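Local coordinates for protein probable acetyltransferase (Bacillus subtilis, PDB 1NSL) that is a putative N-acetyltransferase of the GNAT family that may acetylate the N-termini of ribosomal proteins, at residues 52-55 against 56-60; 118-121 against 122-126. All coordinates share one frame; numbering follows the deposited sequence.

Contact 1: 52-55 against 56-60; sequences RETI and IPDWR
Thr54 O receives the backbone N-H of Asp58 at 2.9 Å in a nearly straight bond (N-H...O 174°). It belongs to a proline kink in helix 48-65: Pro57 has no N-H to offer the preceding turn, and residues 52-55 just before it form a wider pi-type turn. The pyrrolidine ring fills the place of the missing bond, with Pro57 CD 3.4 Å from Arg52 O and Pro57 CG 3.5 Å from Glu53 O. Regular i to i+4 bonding has resumed with Asp58 and continues as Trp59 N reaches Ile55 O at 3.1 Å. One turn apart on the same flank, Ile55 and Trp59 run side by side. With Ile55 CG2 anti to the backbone N, that methyl is carried over one face of the indole, 3.5 Å from the centroid of the six-membered ring in a CH-pi contact. Trp59 also touches Tyr51 of its own helix and Leu24 of helix 21-30, tying the kinked segment to its neighbour. Cut back to an alanine, Trp59 would probably leave Ile55 CG2 without its aromatic platform and open a gap against Leu24. Asp58, beside Thr54, turns its charge to Arg61 in a salt bridge through OD1, while its OD2 lies 4.2 Å from Thr54 CG2.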
loop_
_atom_site.group_PDB
_atom_site.type_symbol
_atom_site.label_atom_id
_atom_site.label_comp_id
_atom_site.label_asym_id
_atom_site.label_seq_id
_atom_site.Cartn_x
_atom_site.Cartn_y
_atom_site.Cartn_z
ATOM N N ARG C 52 13.591 -9.077 11.192
ATOM C CA ARG C 52 12.354 -9.096 11.932
ATOM C C ARG C 52 11.327 -8.174 11.344
ATOM O O ARG C 52 10.145 -8.495 11.288
ATOM C CB ARG C 52 12.601 -8.656 13.356
ATOM C CG ARG C 52 11.501 -9.011 14.294
ATOM C CD ARG C 52 11.887 -8.975 15.793
ATOM N NE ARG C 52 13.008 -8.071 15.980
ATOM C CZ ARG C 52 14.160 -8.405 16.534
ATOM N NH1 ARG C 52 14.352 -9.629 17.014
ATOM N NH2 ARG C 52 15.115 -7.502 16.620
ATOM N N GLU C 53 11.735 -7.006 10.896
ATOM C CA GLU C 53 10.687 -6.070 10.530
ATOM C C GLU C 53 10.285 -6.069 9.061
ATOM O O GLU C 53 9.168 -5.690 8.698
ATOM C CB GLU C 53 11.050 -4.666 11.013
ATOM C CG GLU C 53 11.172 -4.512 12.526
ATOM C CD GLU C 53 12.205 -3.439 12.883
ATOM O OE1 GLU C 53 12.554 -2.646 11.975
ATOM O OE2 GLU C 53 12.698 -3.371 14.051
ATOM N N THR C 54 11.199 -6.544 8.229
ATOM C CA THR C 54 11.077 -6.428 6.811
ATOM C C THR C 54 11.305 -7.726 6.112
ATOM O O THR C 54 10.426 -8.233 5.417
ATOM C CB THR C 54 12.141 -5.465 6.370
ATOM O OG1 THR C 54 11.756 -4.166 6.824
ATOM C CG2 THR C 54 12.162 -5.344 4.888
ATOM N N ILE C 55 12.482 -8.307 6.286
ATOM C CA ILE C 55 12.751 -9.452 5.457
ATOM C C ILE C 55 11.895 -10.651 5.768
ATOM O O ILE C 55 11.366 -11.279 4.851
ATOM C CB ILE C 55 14.214 -9.817 5.417
ATOM C CG1 ILE C 55 15.004 -8.727 4.717
ATOM C CG2 ILE C 55 14.382 -11.068 4.602
ATOM C CD1 ILE C 55 16.450 -8.869 4.923
ATOM N N ILE C 56 11.729 -10.976 7.040
ATOM C CA ILE C 56 10.939 -12.152 7.277
ATOM C C ILE C 56 9.458 -11.927 6.973
ATOM O O ILE C 56 8.794 -12.800 6.423
ATOM C CB ILE C 56 11.176 -12.679 8.601
ATOM C CG1 ILE C 56 12.621 -13.146 8.671
ATOM C CG2 ILE C 56 10.285 -13.856 8.816
ATOM C CD1 ILE C 56 13.043 -13.563 10.117
ATOM N N PRO C 57 8.920 -10.781 7.331
ATOM C CA PRO C 57 7.584 -10.464 6.902
ATOM C C PRO C 57 7.444 -10.563 5.416
ATOM O O PRO C 57 6.548 -11.293 5.041
ATOM C CB PRO C 57 7.398 -9.037 7.388
ATOM C CG PRO C 57 8.095 -8.981 8.628
ATOM C CD PRO C 57 9.403 -9.779 8.284
ATOM N N ASP C 58 8.258 -9.935 4.565
ATOM C CA ASP C 58 7.899 -10.088 3.166
ATOM C C ASP C 58 7.926 -11.539 2.824
ATOM O O ASP C 58 7.072 -11.977 2.098
ATOM C CB ASP C 58 8.763 -9.415 2.134
ATOM C CG ASP C 58 9.033 -7.962 2.381
ATOM O OD1 ASP C 58 8.206 -7.189 2.962
ATOM O OD2 ASP C 58 10.137 -7.495 1.928
ATOM N N TRP C 59 8.880 -12.317 3.297
ATOM C CA TRP C 59 8.906 -13.696 2.758
ATOM C C TRP C 59 7.535 -14.348 3.017
ATOM O O TRP C 59 6.938 -15.026 2.124
ATOM C CB TRP C 59 10.030 -14.584 3.312
ATOM C CG TRP C 59 11.413 -14.285 2.824
ATOM C CD1 TRP C 59 11.771 -13.762 1.608
ATOM C CD2 TRP C 59 12.637 -14.452 3.547
ATOM N NE1 TRP C 59 13.139 -13.629 1.525
ATOM C CE2 TRP C 59 13.693 -14.049 2.704
ATOM C CE3 TRP C 59 12.957 -14.923 4.817
ATOM C CZ2 TRP C 59 15.026 -14.087 3.102
ATOM C CZ3 TRP C 59 14.294 -14.961 5.195
ATOM C CH2 TRP C 59 15.302 -14.540 4.349
ATOM N N ARG C 60 7.028 -14.105 4.227
ATOM C CA ARG C 60 5.765 -14.657 4.601
ATOM C C ARG C 60 4.663 -14.203 3.657
ATOM O O ARG C 60 3.818 -15.023 3.248
ATOM C CB ARG C 60 5.436 -14.382 6.046
ATOM C CG ARG C 60 6.222 -15.210 7.040
ATOM C CD ARG C 60 6.016 -14.779 8.423
ATOM N NE ARG C 60 4.731 -15.277 8.890
ATOM C CZ ARG C 60 4.544 -16.523 9.318
ATOM N NH1 ARG C 60 5.561 -17.345 9.362
ATOM N NH2 ARG C 60 3.356 -16.947 9.734
#

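Contact 2: 118-121 against 122-126; sequences LITY and AFEEL
Thr120 O accepts the N-H of Glu124 at 2.7 Å in an i to i+4 helical bond, bent at the hydrogen (138°), whereas Tyr121 O is met by Leu126 N five residues on, weakly at 3.4 Å, as the chain leaves helix 110-124. The contact is thus the C-terminal end of the helix in the beta-alpha-beta unit of strand 94-101, helix 110-124 and strand 130-136. Tyr121 is central to it. Its CG stands anti to the backbone N (chi1 170°), which tilts the ring outward and toward the C-terminal end of the helix. There Leu126 folds back against the ring, its CD1 approaching Tyr121 CE2 to 3.4 Å. Glu125 meets the same ring through its aliphatic part: CB is 3.7 Å from Tyr121 CD1, and a bend at chi2 (-79°) leads the carboxylate off from there, with OE1 making a weak hydrogen bond to Gly1 N of a neighbouring subunit. Met2 of that subunit packs on Tyr121. On another flank Ile119 and Phe123 point the same way, and Ile119 CG2 lies 3.4 Å from Phe123 CE2. This pair faces inward, Ile119 resting on Ile97 of strand 94-101 and the Phe123 ring meeting that of Trp180. Thr120 and Glu124 run alongside each other on the more exposed side, with Thr120 CG2 3.6 Å from Glu124 OE1; the hydroxyl of Thr120 is instead bonded to Arg116 O. Near the helix end, Phe123 O is taken by Lys177 NZ, a positive charge that would probably suit the negative end of the helix dipole. The chemistry is divided: apolar groups pack the helix end on the sheet and on Met2 of the adjoining subunit, while the two glutamates lie at the exposed side, Glu125 adding a weak polar link to that subunit.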
loop_
_atom_site.group_PDB
_atom_site.type_symbol
_atom_site.label_atom_id
_atom_site.label_comp_id
_atom_site.label_asym_id
_atom_site.label_seq_id
_atom_site.Cartn_x
_atom_site.Cartn_y
_atom_site.Cartn_z
ATOM N N LEU C 118 10.581 -31.034 -0.972
ATOM C CA LEU C 118 10.257 -29.825 -1.736
ATOM C C LEU C 118 9.850 -30.145 -3.149
ATOM O O LEU C 118 8.940 -29.559 -3.700
ATOM C CB LEU C 118 11.436 -28.882 -1.759
ATOM C CG LEU C 118 11.166 -27.481 -2.312
ATOM C CD1 LEU C 118 9.780 -27.044 -1.939
ATOM C CD2 LEU C 118 12.193 -26.388 -1.794
ATOM N N ILE C 119 10.544 -31.110 -3.723
ATOM C CA ILE C 119 10.310 -31.483 -5.071
ATOM C C ILE C 119 8.950 -32.125 -5.101
ATOM O O ILE C 119 8.033 -31.648 -5.806
ATOM C CB ILE C 119 11.419 -32.407 -5.502
ATOM C CG1 ILE C 119 12.664 -31.529 -5.605
ATOM C CG2 ILE C 119 11.053 -33.155 -6.836
ATOM C CD1 ILE C 119 13.919 -32.248 -5.863
ATOM N N THR C 120 8.785 -33.165 -4.291
ATOM C CA THR C 120 7.501 -33.824 -4.250
ATOM C C THR C 120 6.366 -32.775 -4.372
ATOM O O THR C 120 5.507 -32.859 -5.232
ATOM C CB THR C 120 7.346 -34.644 -2.932
ATOM O OG1 THR C 120 8.246 -35.773 -2.907
ATOM C CG2 THR C 120 5.923 -35.270 -2.855
ATOM N N TYR C 121 6.415 -31.785 -3.509
ATOM C CA TYR C 121 5.453 -30.731 -3.465
ATOM C C TYR C 121 5.440 -30.014 -4.776
ATOM O O TYR C 121 4.392 -29.665 -5.296
ATOM C CB TYR C 121 5.837 -29.744 -2.377
ATOM C CG TYR C 121 5.041 -28.476 -2.406
ATOM C CD1 TYR C 121 3.740 -28.436 -1.904
ATOM C CD2 TYR C 121 5.591 -27.296 -2.918
ATOM C CE1 TYR C 121 3.006 -27.260 -1.915
ATOM C CE2 TYR C 121 4.850 -26.113 -2.943
ATOM C CZ TYR C 121 3.558 -26.099 -2.440
ATOM O OH TYR C 121 2.820 -24.917 -2.455
ATOM N N ALA C 122 6.612 -29.784 -5.329
ATOM C CA ALA C 122 6.637 -29.008 -6.533
ATOM C C ALA C 122 5.907 -29.770 -7.597
ATOM O O ALA C 122 5.062 -29.199 -8.273
ATOM C CB ALA C 122 7.975 -28.790 -6.924
ATOM N N PHE C 123 6.194 -31.070 -7.735
ATOM C CA PHE C 123 5.586 -31.879 -8.795
ATOM C C PHE C 123 4.190 -32.374 -8.512
ATOM O O PHE C 123 3.472 -32.727 -9.453
ATOM C CB PHE C 123 6.427 -33.111 -9.104
ATOM C CG PHE C 123 7.726 -32.823 -9.803
ATOM C CD1 PHE C 123 7.837 -31.841 -10.774
ATOM C CD2 PHE C 123 8.845 -33.525 -9.490
ATOM C CE1 PHE C 123 9.056 -31.595 -11.390
ATOM C CE2 PHE C 123 10.014 -33.278 -10.112
ATOM C CZ PHE C 123 10.113 -32.329 -11.057
ATOM N N GLU C 124 3.759 -32.465 -7.261
ATOM C CA GLU C 124 2.417 -33.059 -7.033
ATOM C C GLU C 124 1.431 -32.105 -6.400
ATOM O O GLU C 124 0.485 -32.554 -5.793
ATOM C CB GLU C 124 2.506 -34.255 -6.084
ATOM C CG GLU C 124 2.786 -35.626 -6.679
ATOM C CD GLU C 124 3.075 -36.698 -5.603
ATOM O OE1 GLU C 124 2.886 -36.463 -4.379
ATOM O OE2 GLU C 124 3.511 -37.805 -5.970
ATOM N N GLU C 125 1.653 -30.802 -6.485
ATOM C CA GLU C 125 0.755 -29.838 -5.847
ATOM C C GLU C 125 0.752 -28.536 -6.626
ATOM O O GLU C 125 -0.287 -27.963 -6.880
ATOM C CB GLU C 125 1.207 -29.564 -4.410
ATOM C CG GLU C 125 1.124 -30.770 -3.484
ATOM C CD GLU C 125 -0.304 -31.040 -2.997
ATOM O OE1 GLU C 125 -1.028 -30.062 -2.679
ATOM O OE2 GLU C 125 -0.716 -32.225 -2.928
ATOM N N LEU C 126 1.917 -28.011 -6.965
ATOM C CA LEU C 126 1.888 -26.833 -7.806
ATOM C C LEU C 126 1.788 -27.418 -9.197
ATOM O O LEU C 126 1.524 -26.694 -10.179
ATOM C CB LEU C 126 3.112 -25.968 -7.643
ATOM C CG LEU C 126 3.432 -25.641 -6.201
ATOM C CD1 LEU C 126 4.697 -24.773 -6.113
ATOM C CD2 LEU C 126 2.278 -24.971 -5.549
#

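In the fold
Both contacts are short-range, each made within one helix of the same GNAT domain: contact 1 in the middle of helix 48-65, contact 2 at the end of helix 110-124. Their centres are 24 Å apart and their nearest atoms about 11 Å, so they do not touch. Each lies close to a subunit boundary: Arg60 of contact 1 bonds to Tyr63 O and Ala64 O of a neighbouring subunit, and contact 2 meets the N-terminal residues of another chain. In GNAT enzymes the loop entering the helix equivalent to 110-124 commonly binds the acetyl-CoA pyrophosphate; contact 2 sits at the other end of that helix.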